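Local coordinates for protein Rbam17540 (PDB 2YOY) that is a copper-dependent polysaccharide oxygenase of the CBM33 family, a lytic polysaccharide monooxygenase that probably cleaves cellulose or related polysaccharides by oxidation, at residues A[8-13]-A[153-158]; A[21-26]-A[32-37]. All coordinates share one frame; numbering follows the deposited sequence.

Interaction 1. Residues A[8-13]-A[153-158]; sequences VSRAYM and YHIILG
Arg10, in the first turn of helix 10-21, reaches with one guanidinium nitrogen, NH2, to Ile155 at the start of strand 154-162 and to Tyr153 at the corner just before it, joining a helix of the loop region to the immunoglobulin-like beta-sandwich core of this CBM33 oxygenase. The backbones stay far apart, with Arg10 CA and Ile155 CA 9.7 Å from each other, and only 70 Å² is buried, so side chains alone bridge the gap. Arg10 spans it with CG anti to the backbone N (chi1 -176°); the chain runs on extended and bends only at chi3. Its NH2 meets Ile155 CD1 at 3.4 Å, the methyl lying at the guanidinium edge, near its plane. The Tyr153 side chain crosses that of Arg10 at about a right angle, ring and guanidinium planes 49° apart, and its OH stays 4.0 Å from Arg10 NH2, not a hydrogen bond. What relates these two groups is Asp174 of strand 167-177, which takes a salt bridge from Arg10 and a hydrogen bond with Tyr153 OH; Gln73 also bonds both, and Trp78 forms a cation-pi contact with the arginine. The helix start is capped by Ser9, whose OG accepts from Tyr12 N at 3.1 Å (160°).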
ATOM      1  N   VAL A   8       1.032   3.304  -9.001  1.00  8.03           N
ATOM      2  CA  VAL A   8       0.473   4.300  -8.107  1.00  5.76           C
ATOM      3  C   VAL A   8      -0.348   3.649  -7.001  1.00  5.73           C
ATOM      4  O   VAL A   8      -1.411   3.087  -7.232  1.00  9.64           O
ATOM      5  CB  VAL A   8      -0.420   5.280  -8.918  1.00 10.51           C
ATOM      6  CG1 VAL A   8      -0.959   6.360  -8.020  1.00 10.60           C
ATOM      7  CG2 VAL A   8       0.379   5.844 -10.099  1.00 12.31           C
ATOM      8  N   SER A   9       0.217   3.741  -5.801  1.00  8.88           N
ATOM      9  CA  SER A   9      -0.500   3.414  -4.561  1.00  6.83           C
ATOM     10  C   SER A   9      -1.788   4.185  -4.408  1.00 13.32           C
ATOM     11  O   SER A   9      -1.958   5.263  -4.903  1.00  8.01           O
ATOM     12  CB  SER A   9       0.389   3.655  -3.323  1.00  7.71           C
ATOM     13  OG  SER A   9       0.681   5.020  -3.039  1.00 11.04           O
ATOM     14  N   ARG A  10      -2.720   3.621  -3.681  1.00  6.76           N
ATOM     15  CA  ARG A  10      -3.939   4.312  -3.442  1.00  6.24           C
ATOM     16  C   ARG A  10      -3.733   5.644  -2.765  1.00  8.50           C
ATOM     17  O   ARG A  10      -4.440   6.606  -3.107  1.00  7.22           O
ATOM     18  CB  ARG A  10      -4.918   3.370  -2.637  1.00  5.02           C
ATOM     19  CG  ARG A  10      -6.289   3.947  -2.402  1.00  6.93           C
ATOM     20  CD  ARG A  10      -7.068   3.072  -1.396  1.00  5.46           C
ATOM     21  NE  ARG A  10      -7.332   1.733  -1.903  1.00  8.49           N
ATOM     22  CZ  ARG A  10      -7.841   0.716  -1.188  1.00  9.86           C
ATOM     23  NH1 ARG A  10      -8.195   0.872   0.095  1.00  9.11           N
ATOM     24  NH2 ARG A  10      -8.036  -0.465  -1.789  1.00 12.19           N
ATOM     25  N   ALA A  11      -2.790   5.724  -1.813  1.00  8.41           N
ATOM     26  CA  ALA A  11      -2.494   6.939  -1.138  1.00  9.17           C
ATOM     27  C   ALA A  11      -1.966   8.026  -2.098  1.00  7.77           C
ATOM     28  O   ALA A  11      -2.436   9.189  -2.071  1.00  8.00           O
ATOM     29  CB  ALA A  11      -1.475   6.695  -0.043  1.00 15.72           C
ATOM     30  N   TYR A  12      -1.045   7.630  -2.967  1.00 10.38           N
ATOM     31  CA  TYR A  12      -0.534   8.568  -3.939  1.00  7.68           C
ATOM     32  C   TYR A  12      -1.627   8.975  -4.977  1.00  7.68           C
ATOM     33  O   TYR A  12      -1.733  10.164  -5.364  1.00 10.89           O
ATOM     34  CB  TYR A  12       0.675   7.938  -4.545  1.00  7.21           C
ATOM     35  CG  TYR A  12       1.387   8.837  -5.564  1.00 10.35           C
ATOM     36  CD1 TYR A  12       1.575  10.186  -5.323  1.00 18.10           C
ATOM     37  CD2 TYR A  12       1.841   8.297  -6.772  1.00 15.81           C
ATOM     38  CE1 TYR A  12       2.241  10.976  -6.285  1.00 20.74           C
ATOM     39  CE2 TYR A  12       2.504   9.071  -7.710  1.00 20.78           C
ATOM     40  CZ  TYR A  12       2.683  10.397  -7.466  1.00 23.99           C
ATOM     41  OH  TYR A  12       3.328  11.140  -8.424  1.00 26.29           O
ATOM     42  N   MET A  13      -2.472   8.012  -5.395  1.00  8.45           N
ATOM     43  CA  MET A  13      -3.627   8.306  -6.224  1.00  9.40           C
ATOM     44  C   MET A  13      -4.500   9.383  -5.567  1.00  9.31           C
ATOM     45  O   MET A  13      -5.026  10.278  -6.252  1.00 10.27           O
ATOM     46  CB  MET A  13      -4.477   7.062  -6.503  1.00 11.27           C
ATOM     47  CG  MET A  13      -5.499   7.136  -7.656  1.00 13.55           C
ATOM     48  SD  MET A  13      -4.597   6.963  -9.201  1.00 17.88           S
ATOM     49  CE  MET A  13      -4.351   5.170  -9.313  1.00 25.67           C
ATOM     50  N   TYR A 153      -9.912  -7.350 -10.689  1.00 11.73           N
ATOM     51  CA  TYR A 153      -9.592  -6.443  -9.608  1.00  9.45           C
ATOM     52  C   TYR A 153      -8.905  -7.191  -8.478  1.00  5.97           C
ATOM     53  O   TYR A 153      -9.506  -8.101  -7.874  1.00 11.32           O
ATOM     54  CB  TYR A 153     -10.855  -5.757  -9.078  1.00 16.07           C
ATOM     55  CG  TYR A 153     -10.620  -4.786  -7.924  1.00 12.76           C
ATOM     56  CD1 TYR A 153      -9.390  -4.114  -7.755  1.00  7.56           C
ATOM     57  CD2 TYR A 153     -11.639  -4.505  -7.032  1.00 13.66           C
ATOM     58  CE1 TYR A 153      -9.178  -3.262  -6.672  1.00  4.65           C
ATOM     59  CE2 TYR A 153     -11.454  -3.601  -5.991  1.00  9.81           C
ATOM     60  CZ  TYR A 153     -10.241  -2.973  -5.814  1.00  9.74           C
ATOM     61  OH  TYR A 153     -10.088  -2.066  -4.765  1.00  9.72           O
ATOM     62  N   HIS A 154      -7.671  -6.778  -8.210  1.00  8.89           N
ATOM     63  CA  HIS A 154      -6.828  -7.273  -7.104  1.00  7.67           C
ATOM     64  C   HIS A 154      -6.217  -6.103  -6.394  1.00 10.73           C
ATOM     65  O   HIS A 154      -6.181  -5.031  -6.964  1.00  6.85           O
ATOM     66  CB  HIS A 154      -5.811  -8.310  -7.550  1.00 10.67           C
ATOM     67  CG  HIS A 154      -6.469  -9.605  -7.898  1.00 10.28           C
ATOM     68  ND1 HIS A 154      -6.900 -10.494  -6.936  1.00 10.17           N
ATOM     69  CD2 HIS A 154      -6.950 -10.068  -9.079  1.00 12.32           C
ATOM     70  CE1 HIS A 154      -7.566 -11.472  -7.511  1.00 12.75           C
ATOM     71  NE2 HIS A 154      -7.626 -11.231  -8.807  1.00 13.56           N
ATOM     72  N   ILE A 155      -5.731  -6.334  -5.163  1.00  8.51           N
ATOM     73  CA  ILE A 155      -4.968  -5.325  -4.398  1.00  5.37           C
ATOM     74  C   ILE A 155      -3.613  -5.906  -4.067  1.00  5.56           C
ATOM     75  O   ILE A 155      -3.500  -7.032  -3.602  1.00  6.81           O
ATOM     76  CB  ILE A 155      -5.748  -4.877  -3.156  1.00  7.96           C
ATOM     77  CG1 ILE A 155      -7.007  -4.109  -3.565  1.00  7.22           C
ATOM     78  CG2 ILE A 155      -4.881  -4.064  -2.225  1.00  8.02           C
ATOM     79  CD1 ILE A 155      -7.956  -3.790  -2.413  1.00 11.22           C
ATOM     80  N   ILE A 156      -2.579  -5.200  -4.509  1.00  7.13           N
ATOM     81  CA  ILE A 156      -1.241  -5.428  -4.022  1.00  8.08           C
ATOM     82  C   ILE A 156      -1.024  -4.565  -2.818  1.00  7.63           C
ATOM     83  O   ILE A 156      -1.145  -3.337  -2.872  1.00 10.25           O
ATOM     84  CB  ILE A 156      -0.216  -5.202  -5.142  1.00  5.78           C
ATOM     85  CG1 ILE A 156      -0.513  -6.237  -6.255  1.00 11.26           C
ATOM     86  CG2 ILE A 156       1.258  -5.255  -4.642  1.00  9.46           C
ATOM     87  CD1 ILE A 156       0.240  -5.948  -7.547  1.00 16.11           C
ATOM     88  N   LEU A 157      -0.639  -5.210  -1.709  1.00  8.79           N
ATOM     89  CA  LEU A 157      -0.101  -4.513  -0.541  1.00  8.24           C
ATOM     90  C   LEU A 157       1.431  -4.531  -0.486  1.00 12.66           C
ATOM     91  O   LEU A 157       2.072  -5.619  -0.395  1.00 10.91           O
ATOM     92  CB  LEU A 157      -0.622  -5.179   0.702  1.00  8.15           C
ATOM     93  CG  LEU A 157      -0.150  -4.700   2.050  1.00  6.43           C
ATOM     94  CD1 LEU A 157      -0.563  -3.269   2.313  1.00 13.63           C
ATOM     95  CD2 LEU A 157      -0.682  -5.617   3.178  1.00 10.66           C
ATOM     96  N   GLY A 158       2.046  -3.344  -0.512  1.00  9.96           N
ATOM     97  CA  GLY A 158       3.415  -3.222  -0.103  1.00  6.42           C
ATOM     98  C   GLY A 158       3.667  -2.711   1.284  1.00  4.56           C
ATOM     99  O   GLY A 158       3.061  -1.726   1.690  1.00  8.74           O
TER

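Interaction 2. Residues A[21-26]-A[32-37]; sequences MGWTAA and SVIDNP
Trp23 hydrogen-bonds to Asp35 next to Ile34, fastening the start of helix 23-30 to the 3-10 turn 32-35 that follows it, a helix-turn packing in the region between the first strand and strand 41-43 of this beta-sandwich oxygenase. The indole NE1 donates to Asp35 OD1 at 3.0 Å. At 151° the bond is moderately bent, yet the acceptor lies close to the ring plane and is approached on its syn lone pair. Ring and carboxylate planes stand 76° apart, so the indole edge meets a carboxylate turned almost perpendicular to it. Beside this polar bridge Ile34 points at the helix. Its CD1 rests 3.4 Å from Trp23 O, and Ile34 CD1 lies 3.9 Å from Trp23 CD1, while Ile34 CG2 packs against Ala26 CB at 4.0 Å. Ile34 holds CG1 between its backbone N and carbonyl carbon (chi1 68°), a setting in which CD1 lies against Trp23 and reaches Ala26 CB as well, while CG2 lies against Ala26. An alanine here would lose the CG2 and CD1 contacts and would probably open a gap beside Ala26, with the Trp23 ring less firmly placed. In the second shell, Lys18 of helix 10-21 makes a salt bridge with Asp35 OD1 and touches Trp23 and Ala26, so the same oxygen receives the indole and the lysine; the added charge is likely to favour an ionised carboxylate. The turn carrying Ile34 and Asp35 is closed by Asn36 N bonding to Val33 O at 2.9 Å, and the opposing helical turn by Ala26 N to Gly22 O at 3.0 Å.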
ATOM      1  N   MET A  21      -9.393  16.786  -9.042  1.00 12.19           N
ATOM      2  CA  MET A  21     -10.761  16.931  -8.532  0.50 13.83           C
ATOM      3  C   MET A  21     -10.889  18.035  -7.457  1.00 13.93           C
ATOM      4  O   MET A  21     -11.981  18.445  -7.116  1.00 20.25           O
ATOM      5  CB  MET A  21     -11.212  15.600  -7.958  0.50 16.28           C
ATOM      6  CG  MET A  21     -11.059  14.431  -8.935  0.50 22.56           C
ATOM      7  SD  MET A  21     -12.203  14.383 -10.336  0.50 51.78           S
ATOM      8  CE  MET A  21     -11.211  15.070 -11.660  0.50 35.48           C
ATOM      9  N   GLY A  22      -9.773  18.497  -6.911  1.00 14.38           N
ATOM     10  CA  GLY A  22      -9.757  19.538  -5.882  1.00 18.43           C
ATOM     11  C   GLY A  22      -9.798  18.942  -4.489  1.00 18.96           C
ATOM     12  O   GLY A  22     -10.070  17.750  -4.308  1.00 14.22           O
ATOM     13  N   TRP A  23      -9.518  19.775  -3.495  1.00 16.02           N
ATOM     14  CA  TRP A  23      -9.284  19.296  -2.171  1.00  4.69           C
ATOM     15  C   TRP A  23     -10.542  18.597  -1.599  1.00 12.07           C
ATOM     16  O   TRP A  23     -10.441  17.512  -1.044  1.00 11.54           O
ATOM     17  CB  TRP A  23      -8.922  20.417  -1.229  1.00 11.61           C
ATOM     18  CG  TRP A  23      -7.571  20.551  -0.933  1.00 19.55           C
ATOM     19  CD1 TRP A  23      -6.851  19.780  -0.072  1.00 18.08           C
ATOM     20  CD2 TRP A  23      -6.713  21.571  -1.395  1.00 12.08           C
ATOM     21  NE1 TRP A  23      -5.578  20.213  -0.017  1.00 18.18           N
ATOM     22  CE2 TRP A  23      -5.450  21.316  -0.832  1.00 22.73           C
ATOM     23  CE3 TRP A  23      -6.858  22.630  -2.287  1.00 19.98           C
ATOM     24  CZ2 TRP A  23      -4.342  22.092  -1.106  1.00 26.95           C
ATOM     25  CZ3 TRP A  23      -5.743  23.417  -2.560  1.00 35.76           C
ATOM     26  CH2 TRP A  23      -4.505  23.146  -1.962  1.00 74.43           C
ATOM     27  N   THR A  24     -11.685  19.228  -1.688  1.00  9.92           N
ATOM     28  CA  THR A  24     -12.903  18.704  -1.001  1.00  5.30           C
ATOM     29  C   THR A  24     -13.371  17.392  -1.673  1.00 13.60           C
ATOM     30  O   THR A  24     -13.653  16.416  -0.976  1.00 10.46           O
ATOM     31  CB  THR A  24     -14.014  19.711  -0.934  1.00 10.17           C
ATOM     32  OG1 THR A  24     -13.616  20.806  -0.084  1.00  9.43           O
ATOM     33  CG2 THR A  24     -15.338  19.121  -0.426  1.00 18.05           C
ATOM     34  N   ALA A  25     -13.441  17.371  -2.997  1.00 12.19           N
ATOM     35  CA  ALA A  25     -13.934  16.169  -3.695  1.00 15.72           C
ATOM     36  C   ALA A  25     -12.921  15.025  -3.500  1.00 13.41           C
ATOM     37  O   ALA A  25     -13.308  13.925  -3.220  1.00 12.99           O
ATOM     38  CB  ALA A  25     -14.223  16.440  -5.159  1.00 14.85           C
ATOM     39  N   ALA A  26     -11.638  15.299  -3.598  1.00  8.81           N
ATOM     40  CA  ALA A  26     -10.631  14.255  -3.341  1.00 11.44           C
ATOM     41  C   ALA A  26     -10.706  13.736  -1.888  1.00 14.32           C
ATOM     42  O   ALA A  26     -10.574  12.550  -1.640  1.00 12.83           O
ATOM     43  CB  ALA A  26      -9.225  14.746  -3.706  1.00 14.99           C
ATOM     44  N   SER A  32      -8.130  12.370   4.557  1.00 10.26           N
ATOM     45  CA  SER A  32      -7.055  13.337   4.699  1.00 11.12           C
ATOM     46  C   SER A  32      -5.665  12.940   4.177  1.00 15.72           C
ATOM     47  O   SER A  32      -4.736  13.784   4.124  1.00 12.08           O
ATOM     48  CB  SER A  32      -6.932  13.742   6.170  1.00 12.47           C
ATOM     49  OG  SER A  32      -6.635  12.611   6.981  1.00 13.39           O
ATOM     50  N   VAL A  33      -5.505  11.676   3.786  1.00 10.99           N
ATOM     51  CA  VAL A  33      -4.270  11.246   3.181  1.00 10.16           C
ATOM     52  C   VAL A  33      -3.892  12.025   1.933  1.00 14.29           C
ATOM     53  O   VAL A  33      -2.734  12.016   1.574  1.00 11.71           O
ATOM     54  CB  VAL A  33      -4.293   9.711   2.891  1.00 13.08           C
ATOM     55  CG1 VAL A  33      -5.239   9.366   1.730  1.00 13.42           C
ATOM     56  CG2 VAL A  33      -2.892   9.210   2.623  1.00 11.92           C
ATOM     57  N   ILE A  34      -4.854  12.689   1.265  1.00 12.55           N
ATOM     58  CA  ILE A  34      -4.541  13.403   0.060  1.00 12.76           C
ATOM     59  C   ILE A  34      -3.389  14.424   0.229  1.00 10.04           C
ATOM     60  O   ILE A  34      -2.675  14.727  -0.748  1.00 11.89           O
ATOM     61  CB  ILE A  34      -5.789  14.081  -0.550  1.00  8.75           C
ATOM     62  CG1 ILE A  34      -6.296  15.240   0.353  1.00  8.71           C
ATOM     63  CG2 ILE A  34      -6.845  13.048  -0.942  1.00 12.26           C
ATOM     64  CD1 ILE A  34      -7.494  15.974  -0.203  1.00 12.23           C
ATOM     65  N   ASP A  35      -3.199  14.915   1.461  1.00  9.80           N
ATOM     66  CA  ASP A  35      -2.200  15.924   1.756  1.00 20.02           C
ATOM     67  C   ASP A  35      -0.875  15.328   2.162  1.00 21.91           C
ATOM     68  O   ASP A  35       0.141  16.033   2.095  1.00 13.38           O
ATOM     69  CB  ASP A  35      -2.698  16.847   2.881  1.00 21.29           C
ATOM     70  CG  ASP A  35      -3.633  17.923   2.384  1.00 56.85           C
ATOM     71  OD1 ASP A  35      -3.742  18.118   1.163  1.00 38.32           O
ATOM     72  OD2 ASP A  35      -4.262  18.587   3.226  1.00 24.30           O
ATOM     73  N   ASN A  36      -0.888  14.042   2.541  1.00 12.26           N
ATOM     74  CA  ASN A  36       0.260  13.375   3.125  1.00 10.17           C
ATOM     75  C   ASN A  36       0.281  11.905   2.749  1.00 11.78           C
ATOM     76  O   ASN A  36       0.201  11.008   3.619  1.00 11.63           O
ATOM     77  CB  ASN A  36       0.215  13.511   4.653  1.00 16.63           C
ATOM     78  CG  ASN A  36       0.401  14.958   5.111  1.00 13.77           C
ATOM     79  OD1 ASN A  36       1.424  15.595   4.777  1.00 25.43           O
ATOM     80  ND2 ASN A  36      -0.549  15.467   5.857  1.00 21.81           N
ATOM     81  N   PRO A  37       0.427  11.634   1.453  1.00 10.66           N
ATOM     82  CA  PRO A  37       0.445  10.221   1.005  1.00  8.94           C
ATOM     83  C   PRO A  37       1.619   9.402   1.561  1.00  4.47           C
ATOM     84  O   PRO A  37       1.583   8.159   1.547  1.00 10.20           O
ATOM     85  CB  PRO A  37       0.500  10.342  -0.523  1.00 10.96           C
ATOM     86  CG  PRO A  37       1.158  11.695  -0.756  1.00 16.80           C
ATOM     87  CD  PRO A  37       0.607  12.575   0.325  1.00 14.73           C
TER

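Overall arrangement
From the N terminus the chain runs through strand 2-6 into helix 10-21, whose first turn supplies one side of interaction 1; the other side, strand 154-162, comes 140 residues later, so this contact closes a loop spanning most of the chain. Interaction 2 sits entirely within that loop and is local, its segments only six residues apart at their closest ends. Interaction 1 joins helix 10-21 to the sandwich near the centre of the chain, whereas interaction 2, centred about 17 Å from the chain centre, folds helix 23-30 against the following turn. The centres of the two contacts lie about 16 Å apart, but their segments meet where Ala11 CB packs on Val33 CG2 at 3.9 Å.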